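Local coordinates for protein isomaltose glucohydrolase (Kribbella flavida, PDB 5Z3E) that hydrolyses the alpha-1,6-glucosidic linkage of isomaltose from the non-reducing end, releasing beta-D-glucose and D-glucose inside the cell, at residues Ser32-Arg37 / His339-Ala344; Leu323-Ala328 / Tyr388-Asp393. The protein carries 1 engineered substitution. One frame throughout, in Å; residues are numbered along the deposited sequence.

Interaction 1 of 2, residues Ser32-Arg37 / His339-Ala344; sequences SHELAR and HLRWIA
Arg-341 reaches from helix 333-344 across to Glu-34, near the start of helix 32-52, and the two close a salt bridge between backbones whose nearest CA atoms, those of the same two residues, are 8.5 Å apart. The Arg-341 chain leaves CB with CG anti to the carbonyl carbon (chi1 -68°) and then runs fully extended to NE, which carries the charged end beyond its own helix. Along this path CG only grazes the carboxylate, whereas CD lies 3.4 Å from Glu-34 OE2. The next atom makes the bond: NE donates to Glu-34 OE2 at 2.9 Å with an N-H...O angle of 138°, clearly bent. Further out, CZ is 3.9 Å from OE2, and NH2 stays at 4.1 Å from that same oxygen, too far to add a second bond. The two flat groups are close to parallel but displaced, and NE meets OE2 from above the carboxylate plane, 38° out of it; a side-by-side, two-bond pairing is therefore not formed. Glu-34 OE1 is hydrogen-bonded to a residue just outside the two segments. Arg-37 starts toward the facing helix but turns back, its NH1 bonding His-33 O at 3.2 Å and lying over the rim of the His-33 ring, whose NE2 sits over the guanidinium centre. Leu-340 and Ala-344 pack on Leu-38. One bent, charge-assisted bond between partly exposed residues, each also touching a crystal neighbour, implies a modest surface link, probably weakened by solvent in the free protein, and the start of helix 32-52 would probably favour the negative charge of Glu-34.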
loop_
_atom_site.group_PDB
_atom_site.type_symbol
_atom_site.label_atom_id
_atom_site.label_comp_id
_atom_site.label_asym_id
_atom_site.label_seq_id
_atom_site.Cartn_x
_atom_site.Cartn_y
_atom_site.Cartn_z
ATOM N N SER A 32 -7.220 -19.638 -23.920
ATOM C CA SER A 32 -7.630 -20.584 -22.912
ATOM C C SER A 32 -6.479 -21.011 -22.019
ATOM O O SER A 32 -6.637 -21.198 -20.809
ATOM C CB SER A 32 -8.340 -21.801 -23.510
ATOM O OG SER A 32 -7.520 -22.514 -24.365
ATOM N N HIS A 33 -5.312 -21.110 -22.610
ATOM C CA HIS A 33 -4.100 -21.445 -21.868
ATOM C C HIS A 33 -3.810 -20.427 -20.795
ATOM O O HIS A 33 -3.562 -20.757 -19.626
ATOM C CB HIS A 33 -2.948 -21.475 -22.890
ATOM C CG HIS A 33 -1.620 -21.774 -22.305
ATOM N ND1 HIS A 33 -0.759 -20.852 -21.759
ATOM C CD2 HIS A 33 -0.944 -22.918 -22.316
ATOM C CE1 HIS A 33 0.362 -21.440 -21.400
ATOM N NE2 HIS A 33 0.261 -22.706 -21.696
ATOM N N GLU A 34 -3.839 -19.153 -21.175
ATOM C CA GLU A 34 -3.578 -18.079 -20.231
ATOM C C GLU A 34 -4.641 -17.982 -19.165
ATOM O O GLU A 34 -4.345 -17.841 -17.991
ATOM C CB GLU A 34 -3.490 -16.739 -20.967
ATOM C CG GLU A 34 -2.264 -16.607 -21.843
ATOM C CD GLU A 34 -2.234 -15.317 -22.650
ATOM O OE1 GLU A 34 -3.238 -15.047 -23.405
ATOM O OE2 GLU A 34 -1.209 -14.619 -22.591
ATOM N N LEU A 35 -5.913 -18.097 -19.573
ATOM C CA LEU A 35 -6.992 -17.976 -18.610
ATOM C C LEU A 35 -6.889 -19.042 -17.576
ATOM O O LEU A 35 -7.088 -18.777 -16.368
ATOM C CB LEU A 35 -8.345 -18.064 -19.335
ATOM C CG LEU A 35 -8.772 -16.804 -20.038
ATOM C CD1 LEU A 35 -9.946 -17.088 -20.981
ATOM C CD2 LEU A 35 -9.138 -15.692 -19.044
ATOM N N ALA A 36 -6.595 -20.261 -17.966
ATOM C CA ALA A 36 -6.478 -21.348 -17.002
ATOM C C ALA A 36 -5.394 -21.027 -15.977
ATOM O O ALA A 36 -5.578 -21.217 -14.775
ATOM C CB ALA A 36 -6.213 -22.671 -17.690
ATOM N N ARG A 37 -4.249 -20.544 -16.453
ATOM C CA ARG A 37 -3.154 -20.291 -15.544
ATOM C C ARG A 37 -3.427 -19.104 -14.618
ATOM O O ARG A 37 -3.078 -19.119 -13.431
ATOM C CB ARG A 37 -1.873 -20.183 -16.315
ATOM C CG ARG A 37 -1.450 -21.612 -16.840
ATOM C CD ARG A 37 -0.487 -21.563 -17.987
ATOM N NE ARG A 37 0.024 -22.854 -18.325
ATOM C CZ ARG A 37 -0.674 -23.782 -18.993
ATOM N NH1 ARG A 37 -1.948 -23.543 -19.396
ATOM N NH2 ARG A 37 -0.117 -24.931 -19.291
ATOM N N HIS A 339 1.311 -6.348 -17.988
ATOM C CA HIS A 339 1.822 -6.404 -16.627
ATOM C C HIS A 339 1.287 -7.589 -15.843
ATOM O O HIS A 339 2.024 -8.193 -15.078
ATOM C CB HIS A 339 1.588 -5.038 -15.937
ATOM C CG HIS A 339 2.451 -3.962 -16.526
ATOM N ND1 HIS A 339 2.114 -3.253 -17.672
ATOM C CD2 HIS A 339 3.708 -3.560 -16.205
ATOM C CE1 HIS A 339 3.118 -2.445 -17.988
ATOM N NE2 HIS A 339 4.092 -2.618 -17.126
ATOM N N LEU A 340 0.024 -7.939 -16.041
ATOM C CA LEU A 340 -0.531 -9.132 -15.426
ATOM C C LEU A 340 0.245 -10.379 -15.860
ATOM O O LEU A 340 0.565 -11.244 -15.040
ATOM C CB LEU A 340 -2.003 -9.268 -15.739
ATOM C CG LEU A 340 -2.712 -10.409 -15.047
ATOM C CD1 LEU A 340 -2.857 -10.117 -13.558
ATOM C CD2 LEU A 340 -4.073 -10.693 -15.684
ATOM N N ARG A 341 0.531 -10.485 -17.155
ATOM C CA ARG A 341 1.276 -11.638 -17.676
ATOM C C ARG A 341 2.670 -11.699 -17.063
ATOM O O ARG A 341 3.162 -12.765 -16.713
ATOM C CB ARG A 341 1.358 -11.586 -19.201
ATOM C CG ARG A 341 0.057 -11.780 -19.913
ATOM C CD ARG A 341 0.264 -11.782 -21.433
ATOM N NE ARG A 341 -1.008 -11.812 -22.138
ATOM C CZ ARG A 341 -1.539 -10.777 -22.783
ATOM N NH1 ARG A 341 -0.878 -9.621 -22.825
ATOM N NH2 ARG A 341 -2.728 -10.884 -23.321
ATOM N N TRP A 342 3.333 -10.544 -16.965
ATOM C CA TRP A 342 4.675 -10.518 -16.366
ATOM C C TRP A 342 4.648 -11.031 -14.932
ATOM O O TRP A 342 5.477 -11.850 -14.532
ATOM C CB TRP A 342 5.291 -9.107 -16.415
ATOM C CG TRP A 342 6.690 -9.080 -15.862
ATOM C CD1 TRP A 342 7.838 -9.340 -16.556
ATOM C CD2 TRP A 342 7.091 -8.855 -14.509
ATOM N NE1 TRP A 342 8.916 -9.273 -15.738
ATOM C CE2 TRP A 342 8.494 -8.981 -14.462
ATOM C CE3 TRP A 342 6.403 -8.548 -13.327
ATOM C CZ2 TRP A 342 9.221 -8.836 -13.281
ATOM C CZ3 TRP A 342 7.126 -8.381 -12.176
ATOM C CH2 TRP A 342 8.526 -8.533 -12.147
ATOM N N ILE A 343 3.672 -10.577 -14.150
ATOM C CA ILE A 343 3.557 -11.042 -12.777
ATOM C C ILE A 343 3.376 -12.561 -12.737
ATOM O O ILE A 343 4.021 -13.257 -11.961
ATOM C CB ILE A 343 2.377 -10.378 -12.064
ATOM C CG1 ILE A 343 2.653 -8.876 -11.912
ATOM C CG2 ILE A 343 2.117 -11.070 -10.734
ATOM C CD1 ILE A 343 1.390 -8.101 -11.633
ATOM N N ALA A 344 2.477 -13.098 -13.564
ATOM C CA ALA A 344 2.200 -14.526 -13.545
ATOM C C ALA A 344 3.468 -15.317 -13.851
ATOM O O ALA A 344 3.655 -16.415 -13.318
ATOM C CB ALA A 344 1.087 -14.868 -14.504
#

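Interaction 2 of 2, residues Leu323-Ala328 / Tyr388-Asp393; sequences LGWNLA and YLILAD
The indole of Trp-325 receives Ile-390 CG2 on one face. This methyl stands 3.4 Å from the centroid of the six-membered ring and only 6° off its normal, a CH-pi contact centred on the benzene half of the indole. Its distances to the six ring atoms are accordingly almost even, the shortest being 3.6 Å, to CE2 and CD2. Ile-390 CD1 lies toward the outer rim of the same ring, 4.0 Å from CZ3, and the pyrrole NE1 is only skirted. Two torsions bring the ring there: CG of Trp-325 is anti to the backbone N, and a chi2 of 7° keeps CD1 nearly eclipsed with CA and turns the benzene half away from it. Around the indole, Val-273 and Arg-86 also touch the side chain.

Helices 317-329 and 382-394 run in nearly the same direction, with short-segment axes 9.2 Å apart at closest approach and 19° between their directions. Such side-by-side, co-directional packing agrees with the (alpha/alpha)6 barrel of glycoside hydrolase family 15, in which helices of one layer run alike.

Leu-391 makes the other set of contacts. Its side chain extends across to the backbone at Gly-324, where no side chain intervenes: CD1 is 3.6 Å from Gly-324 C and as near to Trp-325 N, while CD2 lies 4.2 Å from Gly-324 CA. The nearest CA atoms across the pair, those of Trp-325 and Leu-391, are 5.3 Å apart, a close backbone approach at this point. All four touching residues are buried, and no hydrogen bond crosses between the segments. Beyond the pair, Ile-390 continues onto Glu-82 and Arg-86 of helix 74-87.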
loop_
_atom_site.group_PDB
_atom_site.type_symbol
_atom_site.label_atom_id
_atom_site.label_comp_id
_atom_site.label_asym_id
_atom_site.label_seq_id
_atom_site.Cartn_x
_atom_site.Cartn_y
_atom_site.Cartn_z
ATOM N N LEU A 323 1.013 -0.580 -11.440
ATOM C CA LEU A 323 1.019 0.082 -12.735
ATOM C C LEU A 323 -0.059 -0.523 -13.632
ATOM O O LEU A 323 -0.800 0.211 -14.296
ATOM C CB LEU A 323 2.405 0.040 -13.379
ATOM C CG LEU A 323 2.518 0.786 -14.704
ATOM C CD1 LEU A 323 2.112 2.253 -14.607
ATOM C CD2 LEU A 323 3.941 0.674 -15.240
ATOM N N GLY A 324 -0.167 -1.853 -13.651
ATOM C CA GLY A 324 -1.197 -2.478 -14.448
ATOM C C GLY A 324 -2.607 -2.028 -14.076
ATOM O O GLY A 324 -3.450 -1.806 -14.947
ATOM N N TRP A 325 -2.868 -1.915 -12.768
ATOM C CA TRP A 325 -4.169 -1.462 -12.264
ATOM C C TRP A 325 -4.458 -0.069 -12.805
ATOM O O TRP A 325 -5.542 0.239 -13.272
ATOM C CB TRP A 325 -4.086 -1.500 -10.750
ATOM C CG TRP A 325 -5.309 -1.117 -9.962
ATOM C CD1 TRP A 325 -6.581 -0.844 -10.384
ATOM C CD2 TRP A 325 -5.332 -1.027 -8.540
ATOM N NE1 TRP A 325 -7.378 -0.586 -9.292
ATOM C CE2 TRP A 325 -6.638 -0.692 -8.157
ATOM C CE3 TRP A 325 -4.363 -1.192 -7.551
ATOM C CZ2 TRP A 325 -7.002 -0.524 -6.806
ATOM C CZ3 TRP A 325 -4.714 -1.029 -6.241
ATOM C CH2 TRP A 325 -6.011 -0.701 -5.874
ATOM N N ASN A 326 -3.436 0.795 -12.732
ATOM C CA ASN A 326 -3.554 2.153 -13.222
ATOM C C ASN A 326 -3.759 2.220 -14.746
ATOM O O ASN A 326 -4.541 3.052 -15.224
ATOM C CB ASN A 326 -2.370 2.975 -12.754
ATOM C CG ASN A 326 -2.672 3.561 -11.403
ATOM O OD1 ASN A 326 -3.303 4.623 -11.340
ATOM N ND2 ASN A 326 -2.350 2.841 -10.338
ATOM N N LEU A 327 -3.095 1.341 -15.483
ATOM C CA LEU A 327 -3.312 1.285 -16.928
ATOM C C LEU A 327 -4.731 0.835 -17.239
ATOM O O LEU A 327 -5.401 1.424 -18.091
ATOM C CB LEU A 327 -2.273 0.360 -17.553
ATOM C CG LEU A 327 -0.856 0.923 -17.562
ATOM C CD1 LEU A 327 0.168 -0.168 -17.870
ATOM C CD2 LEU A 327 -0.716 2.076 -18.536
ATOM N N ALA A 328 -5.219 -0.185 -16.528
ATOM C CA ALA A 328 -6.584 -0.651 -16.742
ATOM C C ALA A 328 -7.586 0.478 -16.509
ATOM O O ALA A 328 -8.498 0.704 -17.290
ATOM C CB ALA A 328 -6.901 -1.833 -15.860
ATOM N N TYR A 388 -1.965 -9.001 -7.084
ATOM C CA TYR A 388 -2.364 -9.844 -8.207
ATOM C C TYR A 388 -3.889 -9.976 -8.256
ATOM O O TYR A 388 -4.510 -9.819 -9.323
ATOM C CB TYR A 388 -1.715 -11.228 -8.099
ATOM C CG TYR A 388 -2.173 -12.125 -9.218
ATOM C CD1 TYR A 388 -1.590 -12.044 -10.460
ATOM C CD2 TYR A 388 -3.235 -13.003 -9.036
ATOM C CE1 TYR A 388 -2.056 -12.826 -11.502
ATOM C CE2 TYR A 388 -3.714 -13.765 -10.059
ATOM C CZ TYR A 388 -3.117 -13.714 -11.282
ATOM O OH TYR A 388 -3.586 -14.459 -12.347
ATOM N N LEU A 389 -4.498 -10.246 -7.099
ATOM C CA LEU A 389 -5.947 -10.350 -7.043
ATOM C C LEU A 389 -6.637 -9.072 -7.479
ATOM O O LEU A 389 -7.651 -9.121 -8.189
ATOM C CB LEU A 389 -6.407 -10.764 -5.652
ATOM C CG LEU A 389 -6.088 -12.206 -5.265
ATOM C CD1 LEU A 389 -6.503 -12.441 -3.835
ATOM C CD2 LEU A 389 -6.813 -13.195 -6.199
ATOM N N ILE A 390 -6.135 -7.916 -7.052
ATOM C CA ILE A 390 -6.726 -6.652 -7.455
ATOM C C ILE A 390 -6.666 -6.489 -8.967
ATOM O O ILE A 390 -7.660 -6.150 -9.596
ATOM C CB ILE A 390 -6.073 -5.461 -6.728
ATOM C CG1 ILE A 390 -6.316 -5.537 -5.226
ATOM C CG2 ILE A 390 -6.600 -4.153 -7.303
ATOM C CD1 ILE A 390 -5.524 -4.539 -4.401
ATOM N N LEU A 391 -5.490 -6.688 -9.557
ATOM C CA LEU A 391 -5.358 -6.467 -10.987
ATOM C C LEU A 391 -6.204 -7.488 -11.785
ATOM O O LEU A 391 -6.868 -7.136 -12.762
ATOM C CB LEU A 391 -3.891 -6.519 -11.397
ATOM C CG LEU A 391 -3.627 -6.329 -12.896
ATOM C CD1 LEU A 391 -4.292 -5.098 -13.445
ATOM C CD2 LEU A 391 -2.126 -6.323 -13.148
ATOM N N ALA A 392 -6.179 -8.733 -11.355
ATOM C CA ALA A 392 -6.999 -9.764 -12.002
ATOM C C ALA A 392 -8.468 -9.356 -11.956
ATOM O O ALA A 392 -9.185 -9.490 -12.935
ATOM C CB ALA A 392 -6.783 -11.103 -11.361
ATOM N N ASP A 393 -8.928 -8.857 -10.800
ATOM C CA ASP A 393 -10.306 -8.436 -10.685
ATOM C C ASP A 393 -10.611 -7.239 -11.590
ATOM O O ASP A 393 -11.671 -7.189 -12.219
ATOM C CB ASP A 393 -10.603 -8.067 -9.221
ATOM C CG ASP A 393 -12.039 -7.758 -9.005
ATOM O OD1 ASP A 393 -12.898 -8.578 -9.431
ATOM O OD2 ASP A 393 -12.311 -6.711 -8.395
#

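In the fold
Interaction 1 lies at the surface, about 23 Å from the centre of the chain, whereas interaction 2 is buried, about 13 Å from it; their own centres are about 13 Å apart. No helix is common to both, but the pairs are in direct contact: Leu-340 CD1 packs 3.5 Å from Tyr-388 CE1, and His-339 lies against Leu-323 and Leu-327. Helix 333-344 thus joins the two, meeting helix 32-52 and packing on both helices of interaction 2; it directly follows helix 317-329 in the chain. Chemistry follows depth: the 32-37/339-344 contact depends on a single charged pair, the 323-328/388-393 contact on apolar and CH-pi packing over more than twice the buried area.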